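Local coordinates for SGNH hydrolase-type esterase domain-containing protein (Slackia heliotrinireducens DSM 20476, PDB 4S1P) that is a putative hydrolase of the SGNH (GDSL-like lipase/acylhydrolase) family, probably cleaving ester bonds in a substrate not yet identified, at residues 32-41 against 62-72; 103-111 against 123-134. All blocks are in the same frame, centred on the assembly; numbering follows the deposited sequence. Where two conformers were deposited one is given.

Contact 1 (32-41 with 62-72) closes along the chain before contact 2 (103-111 with 123-134) opens, and their centres lie about 19 Å apart. Both reach the same five-stranded parallel sheet, ordered 29-35, 4-10, 66-69, 100-105, 144-147. Neighbouring strands 66-69 and 100-105 join the contacts: M69 O and Y104 N stand 3.0 Å apart, a probable hydrogen bond, and Q70 packs on the Y104 ring. Near the C-terminal ends of these strands, Q70 and W107 lie close to, without touching, residues whose geometry is consistent with a Ser-His-Asp triad, as in SGNH hydrolases; M72 and Y109 each lie close to bound unknown ligand, probably from the crystallisation liquor.

Contact 1. Residues 32-41 against 62-72; sequences RVHARGGARL and EAWDFVVMQEM
R32 of edge strand 29-35 grips E62 end-on, at one flank of the three-layer alpha/beta/alpha SGNH hydrolase fold. Strand 4-10 lies between strands 29-35 and 66-69, so the segments touch at two places: R32 with E62 and W64, and A39 to L41 with M69 to M72. NH1 of R32 lies 2.7 Å from OE2 of E62, near the guanidinium plane and almost straight (172°), while NH2 reaches OE1 through that oxygen's syn lone pair. The R32 chain curls past W64 because, after an anti chi1 (-179°), it bends at chi2 and chi3; the ring stands nearly upright on one guanidinium face, and CB of R32 comes 3.5 Å from CH2 of W64. A leucine in place of R32 lacks the guanidinium and would probably leave E62 without its two-nitrogen grip, leaning on R5, and CH2 of W64 less covered. R36 to A39 form a type II turn in which G38 has positive phi and gives its N-H to an unknown ligand. The carbonyls of A39 and Q70 share a water, 2.8 Å from O of Q70 and weakly bound to O of A39. R40 runs alongside selenomethionine M72, whose methyl CE sits over the rim of one guanidinium face, 3.5 Å from NH1 of R40. L41 turns inward, its CD2 resting 4.0 Å from CB of M69. A bend at chi2 (61°) folds the E71 carboxylate back, and OE1 takes two backbone N-H groups: N of L41 at 2.8 Å on the syn side, and N of M72 at 2.9 Å through the anti lone pair.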
# COMPACT_ATOMS: atom_id res chain seq x y z
N ARG A 32 9.48 8.62 5.05
CA ARG A 32 9.43 7.99 6.35
C ARG A 32 8.53 6.77 6.24
O ARG A 32 7.45 6.86 5.65
CB ARG A 32 8.83 8.95 7.37
CG ARG A 32 8.73 8.42 8.79
CD ARG A 32 10.07 8.31 9.53
NE ARG A 32 10.74 9.61 9.52
CZ ARG A 32 10.33 10.69 10.21
NH1 ARG A 32 9.34 10.60 11.10
NH2 ARG A 32 10.92 11.84 10.02
N VAL A 33 8.98 5.64 6.78
CA VAL A 33 8.22 4.37 6.68
C VAL A 33 7.87 3.83 8.06
O VAL A 33 8.75 3.73 8.93
CB VAL A 33 9.06 3.32 5.94
CG1 VAL A 33 8.30 2.01 5.81
CG2 VAL A 33 9.46 3.86 4.58
N HIS A 34 6.59 3.55 8.28
CA HIS A 34 6.10 2.85 9.45
C HIS A 34 5.60 1.51 8.96
O HIS A 34 4.48 1.41 8.42
CB HIS A 34 4.95 3.65 10.09
CG HIS A 34 5.37 4.96 10.66
ND1 HIS A 34 4.46 5.89 11.11
CD2 HIS A 34 6.59 5.53 10.80
CE1 HIS A 34 5.11 6.97 11.54
NE2 HIS A 34 6.40 6.78 11.33
N ALA A 35 6.45 0.49 9.11
CA ALA A 35 6.14 -0.82 8.56
C ALA A 35 6.66 -1.89 9.49
O ALA A 35 7.57 -1.66 10.30
CB ALA A 35 6.76 -0.98 7.20
N ARG A 36 6.06 -3.06 9.38
CA ARG A 36 6.57 -4.25 10.03
C ARG A 36 6.08 -5.42 9.21
O ARG A 36 4.98 -5.38 8.67
CB ARG A 36 6.04 -4.42 11.43
CG ARG A 36 6.79 -5.51 12.20
CD ARG A 36 6.10 -5.85 13.51
NE ARG A 36 4.79 -6.49 13.32
CZ ARG A 36 3.63 -5.85 13.37
NH1 ARG A 36 3.62 -4.58 13.64
NH2 ARG A 36 2.49 -6.52 13.17
N GLY A 37 6.86 -6.48 9.17
CA GLY A 37 6.37 -7.69 8.50
C GLY A 37 5.07 -8.15 9.13
O GLY A 37 4.95 -8.23 10.34
N GLY A 38 4.09 -8.41 8.27
CA GLY A 38 2.79 -8.92 8.68
C GLY A 38 1.82 -7.86 9.15
O GLY A 38 0.69 -8.18 9.48
N ALA A 39 2.22 -6.59 9.14
CA ALA A 39 1.34 -5.54 9.65
C ALA A 39 0.09 -5.32 8.81
O ALA A 39 0.12 -5.45 7.58
CB ALA A 39 2.10 -4.23 9.78
N ARG A 40 -0.99 -4.98 9.49
CA ARG A 40 -2.26 -4.57 8.88
C ARG A 40 -2.46 -3.08 9.14
O ARG A 40 -1.98 -2.52 10.15
CB ARG A 40 -3.46 -5.32 9.48
CG ARG A 40 -3.46 -6.82 9.20
CD ARG A 40 -4.51 -7.59 9.96
NE ARG A 40 -4.27 -9.03 9.82
CZ ARG A 40 -5.12 -9.91 9.28
NH1 ARG A 40 -6.30 -9.53 8.78
NH2 ARG A 40 -4.77 -11.19 9.22
N LEU A 41 -3.18 -2.42 8.23
CA LEU A 41 -3.36 -0.96 8.34
C LEU A 41 -4.03 -0.54 9.64
O LEU A 41 -3.72 0.54 10.15
CB LEU A 41 -4.20 -0.39 7.19
CG LEU A 41 -3.46 -0.06 5.93
CD1 LEU A 41 -4.52 0.42 4.93
CD2 LEU A 41 -2.34 0.94 6.08
N GLU A 62 4.93 16.39 12.71
CA GLU A 62 5.67 16.64 11.48
C GLU A 62 4.71 17.01 10.36
O GLU A 62 3.49 16.84 10.46
CB GLU A 62 6.56 15.43 11.10
CG GLU A 62 7.48 14.98 12.19
CD GLU A 62 8.40 13.89 11.75
OE1 GLU A 62 9.15 14.07 10.79
OE2 GLU A 62 8.33 12.83 12.35
N ALA A 63 5.27 17.56 9.29
CA ALA A 63 4.50 18.00 8.14
C ALA A 63 4.68 17.05 7.00
O ALA A 63 5.81 16.70 6.66
CB ALA A 63 4.98 19.37 7.74
N TRP A 64 3.58 16.65 6.38
CA TRP A 64 3.59 15.68 5.28
C TRP A 64 2.83 16.18 4.08
O TRP A 64 1.70 16.71 4.21
CB TRP A 64 2.99 14.33 5.75
CG TRP A 64 3.63 13.83 7.00
CD1 TRP A 64 3.17 13.98 8.26
CD2 TRP A 64 4.90 13.17 7.12
NE1 TRP A 64 4.07 13.47 9.16
CE2 TRP A 64 5.16 13.00 8.48
CE3 TRP A 64 5.88 12.75 6.19
CZ2 TRP A 64 6.34 12.39 8.94
CZ3 TRP A 64 7.03 12.17 6.64
CH2 TRP A 64 7.26 11.98 8.02
N ASP A 65 3.36 15.86 2.89
CA ASP A 65 2.61 16.09 1.64
C ASP A 65 1.66 14.97 1.31
O ASP A 65 0.57 15.19 0.80
CB ASP A 65 3.57 16.32 0.50
CG ASP A 65 4.39 17.59 0.70
OD1 ASP A 65 3.84 18.67 0.46
OD2 ASP A 65 5.52 17.54 1.19
N PHE A 66 2.10 13.74 1.58
CA PHE A 66 1.34 12.56 1.27
C PHE A 66 1.47 11.54 2.37
O PHE A 66 2.51 11.45 3.01
CB PHE A 66 1.86 11.91 -0.02
CG PHE A 66 1.72 12.77 -1.25
CD1 PHE A 66 0.50 12.87 -1.89
CD2 PHE A 66 2.78 13.47 -1.75
CE1 PHE A 66 0.34 13.66 -3.03
CE2 PHE A 66 2.64 14.23 -2.88
CZ PHE A 66 1.41 14.35 -3.52
N VAL A 67 0.41 10.76 2.56
CA VAL A 67 0.43 9.59 3.43
C VAL A 67 0.01 8.40 2.58
O VAL A 67 -1.10 8.38 2.04
CB VAL A 67 -0.50 9.71 4.63
CG1 VAL A 67 -0.46 8.43 5.47
CG2 VAL A 67 -0.10 10.92 5.49
N VAL A 68 0.94 7.45 2.39
CA VAL A 68 0.69 6.27 1.53
C VAL A 68 0.25 5.11 2.43
O VAL A 68 0.90 4.84 3.44
CB VAL A 68 1.93 5.88 0.75
CG1 VAL A 68 1.69 4.66 -0.12
CG2 VAL A 68 2.41 7.04 -0.09
N MSE A 69 -0.83 4.43 2.04
CA MSE A 69 -1.41 3.40 2.85
C MSE A 69 -1.41 2.09 2.10
O MSE A 69 -2.02 1.99 1.03
CB MSE A 69 -2.87 3.74 3.21
CG MSE A 69 -2.97 5.09 3.93
SE MSE A 69 -4.79 5.79 4.00
CE MSE A 69 -4.98 6.02 2.05
N GLN A 70 -0.74 1.07 2.67
CA GLN A 70 -0.68 -0.26 2.07
C GLN A 70 -1.16 -1.31 3.06
O GLN A 70 -0.58 -1.46 4.12
CB GLN A 70 0.76 -0.58 1.63
CG GLN A 70 0.95 -1.96 1.01
CD GLN A 70 1.78 -2.88 1.86
OE1 GLN A 70 2.89 -2.54 2.28
NE2 GLN A 70 1.26 -4.06 2.14
N GLU A 71 -2.21 -2.04 2.67
CA GLU A 71 -2.79 -3.07 3.49
C GLU A 71 -2.09 -4.41 3.29
O GLU A 71 -1.52 -4.69 2.23
CB GLU A 71 -4.27 -3.23 3.14
CG GLU A 71 -5.08 -4.27 3.94
CD GLU A 71 -5.13 -3.95 5.43
OE1 GLU A 71 -4.08 -4.05 6.11
OE2 GLU A 71 -6.23 -3.59 5.93
N MSE A 72 -2.16 -5.24 4.33
CA MSE A 72 -1.78 -6.65 4.25
C MSE A 72 -2.31 -7.20 2.94
O MSE A 72 -3.45 -6.95 2.57
CB MSE A 72 -2.30 -7.35 5.51
CG MSE A 72 -1.69 -8.74 5.71
SE MSE A 72 -2.80 -10.07 4.77
CE MSE A 72 -4.47 -9.89 5.79
O HOH W 1 -0.14 -2.70 6.58

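Contact 2. Residues 103-111 against 123-134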
# COMPACT_ATOMS: atom_id res chain seq x y z
N ILE A 103 -3.56 5.55 -1.78
CA ILE A 103 -3.67 4.13 -1.62
C ILE A 103 -2.59 3.46 -2.48
O ILE A 103 -2.53 3.69 -3.69
CB ILE A 103 -5.06 3.62 -2.06
CG1 ILE A 103 -6.13 4.11 -1.07
CG2 ILE A 103 -5.07 2.10 -2.21
CD1 ILE A 103 -7.51 4.06 -1.65
N TYR A 104 -1.75 2.63 -1.86
CA TYR A 104 -0.80 1.78 -2.59
C TYR A 104 -1.63 0.54 -2.95
O TYR A 104 -1.81 -0.37 -2.12
CB TYR A 104 0.40 1.51 -1.72
CG TYR A 104 1.45 0.50 -2.22
CD1 TYR A 104 1.37 -0.15 -3.45
CD2 TYR A 104 2.53 0.22 -1.42
CE1 TYR A 104 2.33 -1.11 -3.82
CE2 TYR A 104 3.47 -0.72 -1.76
CZ TYR A 104 3.39 -1.38 -2.97
OH TYR A 104 4.31 -2.34 -3.30
N GLY A 105 -2.21 0.55 -4.15
CA GLY A 105 -3.04 -0.57 -4.58
C GLY A 105 -2.09 -1.70 -4.96
O GLY A 105 -1.22 -1.53 -5.80
N THR A 106 -2.25 -2.84 -4.35
CA THR A 106 -1.43 -3.99 -4.66
C THR A 106 -2.21 -4.99 -5.56
O THR A 106 -3.30 -4.73 -6.06
CB THR A 106 -0.92 -4.65 -3.37
OG1 THR A 106 -2.02 -5.21 -2.62
CG2 THR A 106 -0.15 -3.65 -2.47
N TRP A 107 -1.58 -6.13 -5.77
CA TRP A 107 -1.91 -7.05 -6.84
C TRP A 107 -2.53 -8.33 -6.28
O TRP A 107 -2.25 -8.72 -5.14
CB TRP A 107 -0.61 -7.38 -7.63
CG TRP A 107 0.51 -7.67 -6.72
CD1 TRP A 107 0.79 -8.86 -6.13
CD2 TRP A 107 1.48 -6.74 -6.24
NE1 TRP A 107 1.87 -8.73 -5.30
CE2 TRP A 107 2.30 -7.43 -5.34
CE3 TRP A 107 1.70 -5.36 -6.44
CZ2 TRP A 107 3.35 -6.81 -4.67
CZ3 TRP A 107 2.73 -4.76 -5.76
CH2 TRP A 107 3.53 -5.47 -4.89
N PRO A 108 -3.35 -9.02 -7.09
CA PRO A 108 -3.72 -10.38 -6.71
C PRO A 108 -2.45 -11.24 -6.70
O PRO A 108 -1.49 -10.93 -7.36
CB PRO A 108 -4.65 -10.84 -7.85
CG PRO A 108 -4.21 -10.03 -9.01
CD PRO A 108 -3.79 -8.70 -8.46
N TYR A 109 -2.48 -12.31 -5.94
CA TYR A 109 -1.38 -13.25 -5.93
C TYR A 109 -1.29 -13.96 -7.29
O TYR A 109 -2.25 -14.06 -8.03
CB TYR A 109 -1.61 -14.27 -4.86
CG TYR A 109 -1.65 -13.79 -3.46
CD1 TYR A 109 -1.23 -12.51 -3.11
CD2 TYR A 109 -2.07 -14.65 -2.43
CE1 TYR A 109 -1.26 -12.10 -1.79
CE2 TYR A 109 -2.06 -14.24 -1.11
CZ TYR A 109 -1.66 -12.97 -0.79
OH TYR A 109 -1.65 -12.60 0.55
N ARG A 110 -0.10 -14.45 -7.61
CA ARG A 110 0.10 -15.15 -8.86
C ARG A 110 -0.77 -16.40 -8.96
O ARG A 110 -0.87 -17.18 -8.02
CB ARG A 110 1.57 -15.48 -9.05
CG ARG A 110 1.81 -16.18 -10.35
CD ARG A 110 3.26 -16.26 -10.71
NE ARG A 110 3.45 -16.78 -12.06
CZ ARG A 110 4.63 -16.79 -12.67
NH1 ARG A 110 5.70 -16.37 -12.02
NH2 ARG A 110 4.75 -17.26 -13.90
N ALA A 111 -1.45 -16.56 -10.10
CA ALA A 111 -2.33 -17.71 -10.26
C ALA A 111 -1.54 -19.01 -10.04
O ALA A 111 -0.41 -19.18 -10.53
CB ALA A 111 -2.96 -17.71 -11.63
N HIS A 123 -8.09 -17.11 -8.62
CA HIS A 123 -7.33 -15.96 -9.05
C HIS A 123 -8.26 -14.84 -9.56
O HIS A 123 -8.08 -13.67 -9.25
CB HIS A 123 -6.31 -16.34 -10.12
CG HIS A 123 -5.46 -15.21 -10.52
ND1 HIS A 123 -5.69 -14.43 -11.63
CD2 HIS A 123 -4.40 -14.66 -9.89
CE1 HIS A 123 -4.79 -13.45 -11.67
NE2 HIS A 123 -3.98 -13.61 -10.65
N ASP A 124 -9.28 -15.21 -10.33
CA ASP A 124 -10.26 -14.21 -10.81
C ASP A 124 -10.99 -13.55 -9.64
O ASP A 124 -11.19 -12.33 -9.63
CB ASP A 124 -11.28 -14.81 -11.77
CG ASP A 124 -10.79 -14.90 -13.20
OD1 ASP A 124 -9.77 -14.30 -13.58
OD2 ASP A 124 -11.48 -15.61 -13.96
N ASP A 125 -11.39 -14.35 -8.64
CA ASP A 125 -12.15 -13.81 -7.50
C ASP A 125 -11.26 -12.83 -6.73
O ASP A 125 -11.67 -11.71 -6.41
CB ASP A 125 -12.61 -14.97 -6.61
CG ASP A 125 -13.53 -14.57 -5.45
OD1 ASP A 125 -14.21 -13.55 -5.52
OD2 ASP A 125 -13.65 -15.37 -4.48
N MSE A 126 -10.01 -13.21 -6.49
CA MSE A 126 -9.12 -12.31 -5.76
C MSE A 126 -8.89 -11.02 -6.56
O MSE A 126 -8.87 -9.92 -6.01
CB MSE A 126 -7.78 -12.96 -5.43
CG MSE A 126 -6.93 -12.03 -4.57
SE MSE A 126 -5.32 -12.91 -3.91
CE MSE A 126 -4.75 -11.45 -2.75
N SER A 127 -8.67 -11.17 -7.87
CA SER A 127 -8.42 -10.05 -8.77
C SER A 127 -9.55 -9.02 -8.67
O SER A 127 -9.31 -7.82 -8.55
CB SER A 127 -8.26 -10.55 -10.22
OG SER A 127 -7.04 -11.32 -10.43
N LEU A 128 -10.78 -9.51 -8.71
CA LEU A 128 -11.95 -8.63 -8.74
C LEU A 128 -12.19 -8.04 -7.37
O LEU A 128 -12.48 -6.85 -7.24
CB LEU A 128 -13.18 -9.40 -9.22
CG LEU A 128 -13.11 -9.95 -10.65
CD1 LEU A 128 -14.39 -10.66 -11.05
CD2 LEU A 128 -12.79 -8.85 -11.64
N ARG A 129 -12.05 -8.86 -6.33
CA ARG A 129 -12.24 -8.35 -4.98
C ARG A 129 -11.25 -7.25 -4.62
O ARG A 129 -11.61 -6.21 -4.01
CB ARG A 129 -12.17 -9.46 -3.96
CG ARG A 129 -13.37 -10.40 -4.01
CD ARG A 129 -13.28 -11.55 -3.02
NE ARG A 129 -14.49 -12.38 -3.04
CZ ARG A 129 -15.62 -12.16 -2.35
NH1 ARG A 129 -15.75 -11.11 -1.58
NH2 ARG A 129 -16.63 -13.02 -2.46
N MSE A 130 -9.99 -7.45 -4.99
CA MSE A 130 -8.96 -6.43 -4.72
C MSE A 130 -9.29 -5.15 -5.49
O MSE A 130 -9.26 -4.03 -4.94
CB MSE A 130 -7.55 -6.94 -5.11
CG MSE A 130 -7.02 -8.17 -4.33
SE MSE A 130 -6.58 -7.77 -2.48
CE MSE A 130 -4.90 -6.88 -2.89
N ALA A 131 -9.59 -5.29 -6.78
CA ALA A 131 -9.84 -4.11 -7.62
C ALA A 131 -11.04 -3.34 -7.08
O ALA A 131 -11.01 -2.10 -7.03
CB ALA A 131 -10.05 -4.52 -9.08
N GLU A 132 -12.10 -4.05 -6.72
CA GLU A 132 -13.29 -3.39 -6.18
C GLU A 132 -13.01 -2.66 -4.87
O GLU A 132 -13.50 -1.53 -4.62
CB GLU A 132 -14.44 -4.40 -5.96
CG GLU A 132 -15.11 -4.83 -7.25
CD GLU A 132 -16.29 -5.76 -7.02
OE1 GLU A 132 -16.84 -5.76 -5.89
OE2 GLU A 132 -16.67 -6.49 -7.97
N ALA A 133 -12.25 -3.32 -3.99
CA ALA A 133 -11.88 -2.71 -2.71
C ALA A 133 -11.12 -1.41 -2.88
O ALA A 133 -11.42 -0.41 -2.22
CB ALA A 133 -11.07 -3.66 -1.86
N PHE A 134 -10.12 -1.41 -3.77
CA PHE A 134 -9.35 -0.19 -3.94
C PHE A 134 -10.16 0.92 -4.60
O PHE A 134 -10.04 2.08 -4.22
CB PHE A 134 -8.08 -0.47 -4.76
CG PHE A 134 -7.12 -1.44 -4.07
CD1 PHE A 134 -6.77 -1.26 -2.73
CD2 PHE A 134 -6.56 -2.49 -4.76
CE1 PHE A 134 -5.91 -2.11 -2.10
CE2 PHE A 134 -5.66 -3.35 -4.11
CZ PHE A 134 -5.36 -3.16 -2.80
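Strand 103-105 and helix 123-134 run nearly antiparallel, at 164°, with axes 10.1 Å apart, and the chain after the strand continues back along the helix to A111. At the strand end, the F134 ring lies flat beneath G105, whose CA stands 3.8 Å from the ring centroid and almost on its normal, a CH-pi contact. CG2 of I103 touches the same ring at CD1 from an oblique direction, and P76 of helix 75-78 also packs on it. Midway, P108 leans on S127: its CG is 3.4 Å from OG, which is itself bonded to O of H123. The chain of selenomethionine M126 is fully extended, CG anti to the backbone N (chi1 -175°), and this carries its end over one face of Y109. There CE sits 3.7 Å from the ring centroid and the selenium, SE, 4.1 Å from it, a Met-aromatic contact. SE also lies 3.5 Å from N of Y109, a buried N-H with no hydrogen-bond partner; the phenol OH is bonded to S73. At the start of the helix, H123 is sandwiched between CB of A111, 4.0 Å from its ring centroid, and OG of S127 over the opposite face, while O of Y109 lies in the ring plane at the CD2 edge. The whole is the first half of a beta-alpha-beta crossover, strand 100-105 to helix 123-141 to strand 144-147, of the kind that builds the alpha/beta/alpha sandwich of SGNH hydrolases.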